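Deoxyribodipyrimidine photo-lyase (PDB 3UMV) repairs ultraviolet-damaged DNA in rice, using light and a bound FAD to split cyclobutane pyrimidine dimers back into separate pyrimidines. Local coordinates at residues H361-E366 with K372-L377; P376-S381 with L404-G409. All blocks are in the same frame, centred on the assembly; numbering follows the deposited sequence.

In the fold
Both contacts draw on the chain around helix 376-388, and their centres lie 5 Å apart. Contact 2 is buried and pairs Trp-378 with Trp-406, two tryptophans predicted to relay electrons as radicals; the side chain of Trp-378 comes within about 9 Å of the bound FAD and about 3 Å of the side chain of Trp-399, the third such residue. Contact 1 lies at the surface, farther out, and packs against Trp-406, the member of the three that both contacts touch: His-374 CE1 is 3.4 Å from Trp-406 CZ2, and the backbones join through a probable hydrogen bond from Tyr-363 N to Trp-406 O, 2.9 Å. Pro-376 and Leu-377, shared by both, begin the common helix.

Contact 1: H361-E366 with K372-L377; sequences HIYTRE and KTHDPL
His-361 and His-374 lay their imidazoles face to face, with centroids 3.8 Å apart and planes inclined by only 18°. The side chains arrive from opposite directions; His-374 CE1 sits over the His-361 ring near its rim, 3.3 Å from CD2 of that ring, and His-361 NE2 lies likewise over the face of His-374. Small, flat imidazoles suit this surface position because they can stack while keeping nitrogens at their rims for polar partners.

Polar contact is concentrated at the phenol of Tyr-363. Its OH and His-374 ND1 form a 2.8 Å hydrogen bond in which either could be the donor, and ND1 lies at the edge of the phenol ring, near its plane. His-374 can reach it because CG stands between the backbone N and the carbonyl carbon (chi1 68°), a rotation that brings ND1 to the hydroxyl.

Apolar packing fills the flank of the same phenol. Thr-373 crosses it at about a right angle and sets its methyl over one face, a CH-pi contact with CG2 3.8 Å from the ring centroid and 17° off the normal; CB adds a 3.6 Å approach to CE1. Threonine serves both needs here, since its other branch, OG1, accepts from Asp-375 N at 3.1 Å in an ST turn. Next along the chain, Asp-375 is the N-cap of helix 376-388: OD2 takes a weak bond from Leu-377 N and another from Trp-378 N, while OD1 bonds to the hydroxyl of Tyr-398.

The three aromatic rings all meet Trp-406, a predicted electron-transfer residue. With stacking on one face of His-374 and the phenol bond at its edge, the imidazole is probably held against turning; since either partner may donate, the proton on ND1 is probably tied to the orientation of the tyrosine hydroxyl.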
loop_
_atom_site.group_PDB
_atom_site.type_symbol
_atom_site.label_atom_id
_atom_site.label_comp_id
_atom_site.label_asym_id
_atom_site.label_seq_id
_atom_site.Cartn_x
_atom_site.Cartn_y
_atom_site.Cartn_z
ATOM N N HIS A 361 24.654 -14.402 16.446
ATOM C CA HIS A 361 25.025 -14.524 15.043
ATOM C C HIS A 361 25.016 -13.150 14.390
ATOM O O HIS A 361 24.253 -12.276 14.786
ATOM C CB HIS A 361 24.037 -15.416 14.289
ATOM C CG HIS A 361 23.899 -16.787 14.861
ATOM N ND1 HIS A 361 24.686 -17.843 14.451
ATOM C CD2 HIS A 361 23.068 -17.279 15.809
ATOM C CE1 HIS A 361 24.347 -18.927 15.126
ATOM N NE2 HIS A 361 23.372 -18.612 15.961
ATOM N N ILE A 362 25.873 -12.969 13.388
ATOM C CA ILE A 362 25.856 -11.770 12.562
ATOM C C ILE A 362 25.825 -12.241 11.109
ATOM O O ILE A 362 26.724 -12.967 10.674
ATOM C CB ILE A 362 27.095 -10.866 12.821
ATOM C CG1 ILE A 362 27.076 -10.279 14.239
ATOM C CG2 ILE A 362 27.142 -9.712 11.848
ATOM C CD1 ILE A 362 26.034 -9.179 14.431
ATOM N N TYR A 363 24.775 -11.883 10.378
ATOM C CA TYR A 363 24.702 -12.154 8.943
ATOM C C TYR A 363 24.772 -10.867 8.156
ATOM O O TYR A 363 24.267 -9.841 8.598
ATOM C CB TYR A 363 23.406 -12.896 8.574
ATOM C CG TYR A 363 23.376 -14.294 9.124
ATOM C CD1 TYR A 363 22.501 -14.646 10.146
ATOM C CD2 TYR A 363 24.264 -15.252 8.657
ATOM C CE1 TYR A 363 22.503 -15.924 10.670
ATOM C CE2 TYR A 363 24.271 -16.524 9.171
ATOM C CZ TYR A 363 23.397 -16.862 10.171
ATOM O OH TYR A 363 23.420 -18.140 10.679
ATOM N N THR A 364 25.389 -10.920 6.981
ATOM C CA THR A 364 25.413 -9.763 6.105
ATOM C C THR A 364 24.088 -9.673 5.375
ATOM O O THR A 364 23.287 -10.618 5.382
ATOM C CB THR A 364 26.532 -9.862 5.048
ATOM O OG1 THR A 364 26.279 -10.968 4.172
ATOM C CG2 THR A 364 27.881 -10.055 5.709
ATOM N N ARG A 365 23.872 -8.543 4.719
ATOM C CA ARG A 365 22.675 -8.363 3.909
ATOM C C ARG A 365 22.596 -9.420 2.806
ATOM O O ARG A 365 21.532 -10.000 2.577
ATOM C CB ARG A 365 22.623 -6.941 3.339
ATOM C CG ARG A 365 21.476 -6.695 2.372
ATOM C CD ARG A 365 21.396 -5.220 1.978
ATOM N NE ARG A 365 21.087 -4.387 3.140
ATOM C CZ ARG A 365 20.674 -3.121 3.085
ATOM N NH1 ARG A 365 20.516 -2.512 1.918
ATOM N NH2 ARG A 365 20.425 -2.462 4.204
ATOM N N GLU A 366 23.724 -9.695 2.150
ATOM C CA GLU A 366 23.749 -10.695 1.083
ATOM C C GLU A 366 23.340 -12.081 1.582
ATOM O O GLU A 366 22.559 -12.770 0.927
ATOM C CB GLU A 366 25.121 -10.747 0.387
ATOM C CG GLU A 366 25.238 -11.814 -0.716
ATOM C CD GLU A 366 25.891 -13.121 -0.237
ATOM O OE1 GLU A 366 26.948 -13.066 0.440
ATOM O OE2 GLU A 366 25.347 -14.210 -0.546
ATOM N N LYS A 372 20.699 -17.757 3.720
ATOM C CA LYS A 372 21.818 -18.600 4.126
ATOM C C LYS A 372 22.105 -18.586 5.632
ATOM O O LYS A 372 23.263 -18.560 6.047
ATOM C CB LYS A 372 23.084 -18.210 3.353
ATOM C CG LYS A 372 22.928 -18.201 1.828
ATOM C CD LYS A 372 22.671 -19.584 1.260
ATOM C CE LYS A 372 22.677 -19.550 -0.270
ATOM N NZ LYS A 372 22.387 -20.878 -0.886
ATOM N N THR A 373 21.058 -18.626 6.452
ATOM C CA THR A 373 21.251 -18.676 7.890
ATOM C C THR A 373 21.154 -20.100 8.450
ATOM O O THR A 373 20.746 -21.034 7.749
ATOM C CB THR A 373 20.235 -17.799 8.623
ATOM O OG1 THR A 373 18.960 -18.463 8.678
ATOM C CG2 THR A 373 20.097 -16.439 7.931
ATOM N N HIS A 374 21.512 -20.231 9.723
ATOM C CA HIS A 374 21.394 -21.486 10.459
ATOM C C HIS A 374 19.935 -21.853 10.745
ATOM O O HIS A 374 19.651 -22.962 11.186
ATOM C CB HIS A 374 22.118 -21.366 11.798
ATOM C CG HIS A 374 21.451 -20.423 12.750
ATOM N ND1 HIS A 374 21.580 -19.055 12.649
ATOM C CD2 HIS A 374 20.619 -20.648 13.796
ATOM C CE1 HIS A 374 20.877 -18.476 13.607
ATOM N NE2 HIS A 374 20.288 -19.419 14.320
ATOM N N ASP A 375 19.023 -20.917 10.513
ATOM C CA ASP A 375 17.611 -21.076 10.903
ATOM C C ASP A 375 16.733 -21.447 9.705
ATOM O O ASP A 375 16.457 -20.602 8.856
ATOM C CB ASP A 375 17.137 -19.763 11.541
ATOM C CG ASP A 375 15.678 -19.808 12.014
ATOM O OD1 ASP A 375 15.288 -18.940 12.836
ATOM O OD2 ASP A 375 14.923 -20.703 11.596
ATOM N N PRO A 376 16.292 -22.716 9.615
ATOM C CA PRO A 376 15.552 -23.120 8.420
ATOM C C PRO A 376 14.163 -22.493 8.339
ATOM O O PRO A 376 13.651 -22.342 7.240
ATOM C CB PRO A 376 15.442 -24.640 8.568
ATOM C CG PRO A 376 15.535 -24.873 10.024
ATOM C CD PRO A 376 16.489 -23.842 10.546
ATOM N N LEU A 377 13.581 -22.153 9.481
ATOM C CA LEU A 377 12.302 -21.459 9.514
ATOM C C LEU A 377 12.463 -20.041 8.934
ATOM O O LEU A 377 11.665 -19.610 8.108
ATOM C CB LEU A 377 11.741 -21.418 10.930
ATOM C CG LEU A 377 10.422 -20.647 11.066
ATOM C CD1 LEU A 377 9.348 -21.195 10.108
ATOM C CD2 LEU A 377 9.938 -20.684 12.502
#

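Contact 2: P376-S381 with L404-G409; sequences PLWNAS and LEWTSG. With EDO (1,2-ethanediol), chain F.
Trp-378 offers the face of its indole to the edge of Trp-406 in a T-shaped (edge-to-face) pair, part of the predicted tryptophan electron-transfer chain, which in photolyases leads to the flavin. The five-membered ring of Trp-378 and the six-membered ring of Trp-406 have planes at 68°, with CZ3 of Trp-406 3.7 Å from CG of Trp-378 and CH2 3.9 Å from CB. Trp-378 projects from helix 376-388 with CG opposite the backbone N (chi1 -169°), while its NE1 donates to Trp-399 O and its ring meets that of Trp-399 at about 10°. Large, easily oxidised indoles suit such a relay, filling buried space while bringing pi systems close. With an alanine here the edge of Trp-406 would probably lose the face it packs on, and Trp-399 O its indole donor, breaking the predicted relay.

The rest of the contact is loose: the two indoles alone touch, and beyond Trp-406, the first residue past helix 393-405, the chain runs on to the exposed Ser-408. Glu-405 is engaged elsewhere, OE2 in a salt bridge with Lys-402 and OE1 in a hydrogen bond with the hydroxyl of Tyr-460; O1 of an ethanediol, probably from the crystallisation liquor, also donates to Glu-405 OE1 at 2.8 Å.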
loop_
_atom_site.group_PDB
_atom_site.type_symbol
_atom_site.label_atom_id
_atom_site.label_comp_id
_atom_site.label_asym_id
_atom_site.label_seq_id
_atom_site.Cartn_x
_atom_site.Cartn_y
_atom_site.Cartn_z
ATOM N N PRO A 376 16.292 -22.716 9.615
ATOM C CA PRO A 376 15.552 -23.120 8.420
ATOM C C PRO A 376 14.163 -22.493 8.339
ATOM O O PRO A 376 13.651 -22.342 7.240
ATOM C CB PRO A 376 15.442 -24.640 8.568
ATOM C CG PRO A 376 15.535 -24.873 10.024
ATOM C CD PRO A 376 16.489 -23.842 10.546
ATOM N N LEU A 377 13.581 -22.153 9.481
ATOM C CA LEU A 377 12.302 -21.459 9.514
ATOM C C LEU A 377 12.463 -20.041 8.934
ATOM O O LEU A 377 11.665 -19.610 8.108
ATOM C CB LEU A 377 11.741 -21.418 10.930
ATOM C CG LEU A 377 10.422 -20.647 11.066
ATOM C CD1 LEU A 377 9.348 -21.195 10.108
ATOM C CD2 LEU A 377 9.938 -20.684 12.502
ATOM N N TRP A 378 13.526 -19.347 9.330
ATOM C CA TRP A 378 13.784 -18.013 8.799
ATOM C C TRP A 378 14.077 -18.089 7.309
ATOM O O TRP A 378 13.520 -17.335 6.514
ATOM C CB TRP A 378 14.934 -17.328 9.538
ATOM C CG TRP A 378 14.987 -15.878 9.160
ATOM C CD1 TRP A 378 14.350 -14.849 9.802
ATOM C CD2 TRP A 378 15.627 -15.303 8.006
ATOM N NE1 TRP A 378 14.578 -13.671 9.141
ATOM C CE2 TRP A 378 15.366 -13.911 8.040
ATOM C CE3 TRP A 378 16.415 -15.822 6.964
ATOM C CZ2 TRP A 378 15.838 -13.033 7.057
ATOM C CZ3 TRP A 378 16.902 -14.948 5.999
ATOM C CH2 TRP A 378 16.613 -13.563 6.058
ATOM N N ASN A 379 14.944 -19.023 6.925
ATOM C CA ASN A 379 15.237 -19.205 5.517
ATOM C C ASN A 379 13.977 -19.406 4.689
ATOM O O ASN A 379 13.869 -18.855 3.595
ATOM C CB ASN A 379 16.175 -20.404 5.301
ATOM C CG ASN A 379 17.571 -20.181 5.842
ATOM O OD1 ASN A 379 18.328 -21.143 6.011
ATOM N ND2 ASN A 379 17.932 -18.934 6.118
ATOM N N ALA A 380 13.036 -20.202 5.205
ATOM C CA ALA A 380 11.776 -20.469 4.510
ATOM C C ALA A 380 10.970 -19.188 4.317
ATOM O O ALA A 380 10.419 -18.957 3.252
ATOM C CB ALA A 380 10.937 -21.549 5.274
ATOM N N SER A 381 10.913 -18.356 5.351
ATOM C CA SER A 381 10.159 -17.112 5.262
ATOM C C SER A 381 10.784 -16.183 4.226
ATOM O O SER A 381 10.082 -15.576 3.423
ATOM C CB SER A 381 10.029 -16.433 6.630
ATOM O OG SER A 381 11.257 -15.914 7.107
ATOM N N LEU A 404 16.866 -8.171 13.371
ATOM C CA LEU A 404 17.348 -7.444 14.552
ATOM C C LEU A 404 18.337 -8.288 15.361
ATOM O O LEU A 404 19.394 -7.807 15.817
ATOM C CB LEU A 404 16.173 -7.043 15.445
ATOM C CG LEU A 404 16.549 -6.453 16.805
ATOM C CD1 LEU A 404 17.356 -5.165 16.626
ATOM C CD2 LEU A 404 15.293 -6.196 17.637
ATOM N N GLU A 405 18.005 -9.563 15.528
ATOM C CA GLU A 405 18.828 -10.443 16.354
ATOM C C GLU A 405 20.179 -10.791 15.727
ATOM O O GLU A 405 21.116 -11.126 16.431
ATOM C CB GLU A 405 18.059 -11.728 16.625
ATOM C CG GLU A 405 18.595 -12.541 17.782
ATOM C CD GLU A 405 17.696 -13.708 18.123
ATOM O OE1 GLU A 405 17.962 -14.376 19.135
ATOM O OE2 GLU A 405 16.709 -13.947 17.398
ATOM N N TRP A 406 20.269 -10.723 14.405
ATOM C CA TRP A 406 21.458 -11.181 13.703
ATOM C C TRP A 406 22.170 -10.060 12.951
ATOM O O TRP A 406 22.885 -10.316 11.992
ATOM C CB TRP A 406 21.097 -12.284 12.698
ATOM C CG TRP A 406 20.432 -13.467 13.316
ATOM C CD1 TRP A 406 20.562 -13.914 14.603
ATOM C CD2 TRP A 406 19.505 -14.343 12.677
ATOM N NE1 TRP A 406 19.775 -15.035 14.793
ATOM C CE2 TRP A 406 19.117 -15.310 13.622
ATOM C CE3 TRP A 406 18.959 -14.401 11.389
ATOM C CZ2 TRP A 406 18.205 -16.324 13.318
ATOM C CZ3 TRP A 406 18.065 -15.423 11.086
ATOM C CH2 TRP A 406 17.694 -16.358 12.049
ATOM N N THR A 407 21.961 -8.815 13.357
ATOM C CA THR A 407 22.736 -7.738 12.754
ATOM C C THR A 407 23.362 -6.861 13.823
ATOM O O THR A 407 23.013 -6.954 15.001
ATOM C CB THR A 407 21.919 -6.902 11.744
ATOM O OG1 THR A 407 20.776 -6.338 12.393
ATOM C CG2 THR A 407 21.461 -7.772 10.578
ATOM N N SER A 408 24.306 -6.025 13.411
ATOM C CA SER A 408 25.128 -5.273 14.356
ATOM C C SER A 408 24.354 -4.273 15.229
ATOM O O SER A 408 24.756 -3.996 16.362
ATOM C CB SER A 408 26.290 -4.575 13.632
ATOM O OG SER A 408 25.803 -3.640 12.682
ATOM N N GLY A 409 23.250 -3.737 14.713
ATOM C CA GLY A 409 22.418 -2.834 15.486
ATOM C C GLY A 409 21.076 -2.630 14.815
ATOM O O GLY A 409 20.894 -3.023 13.658
HETATM C C1 EDO F . 19.370 -13.097 22.046
HETATM O O1 EDO F . 19.881 -13.187 20.771
HETATM C C2 EDO F . 18.394 -12.187 22.322
HETATM O O2 EDO F . 17.836 -12.147 23.577
#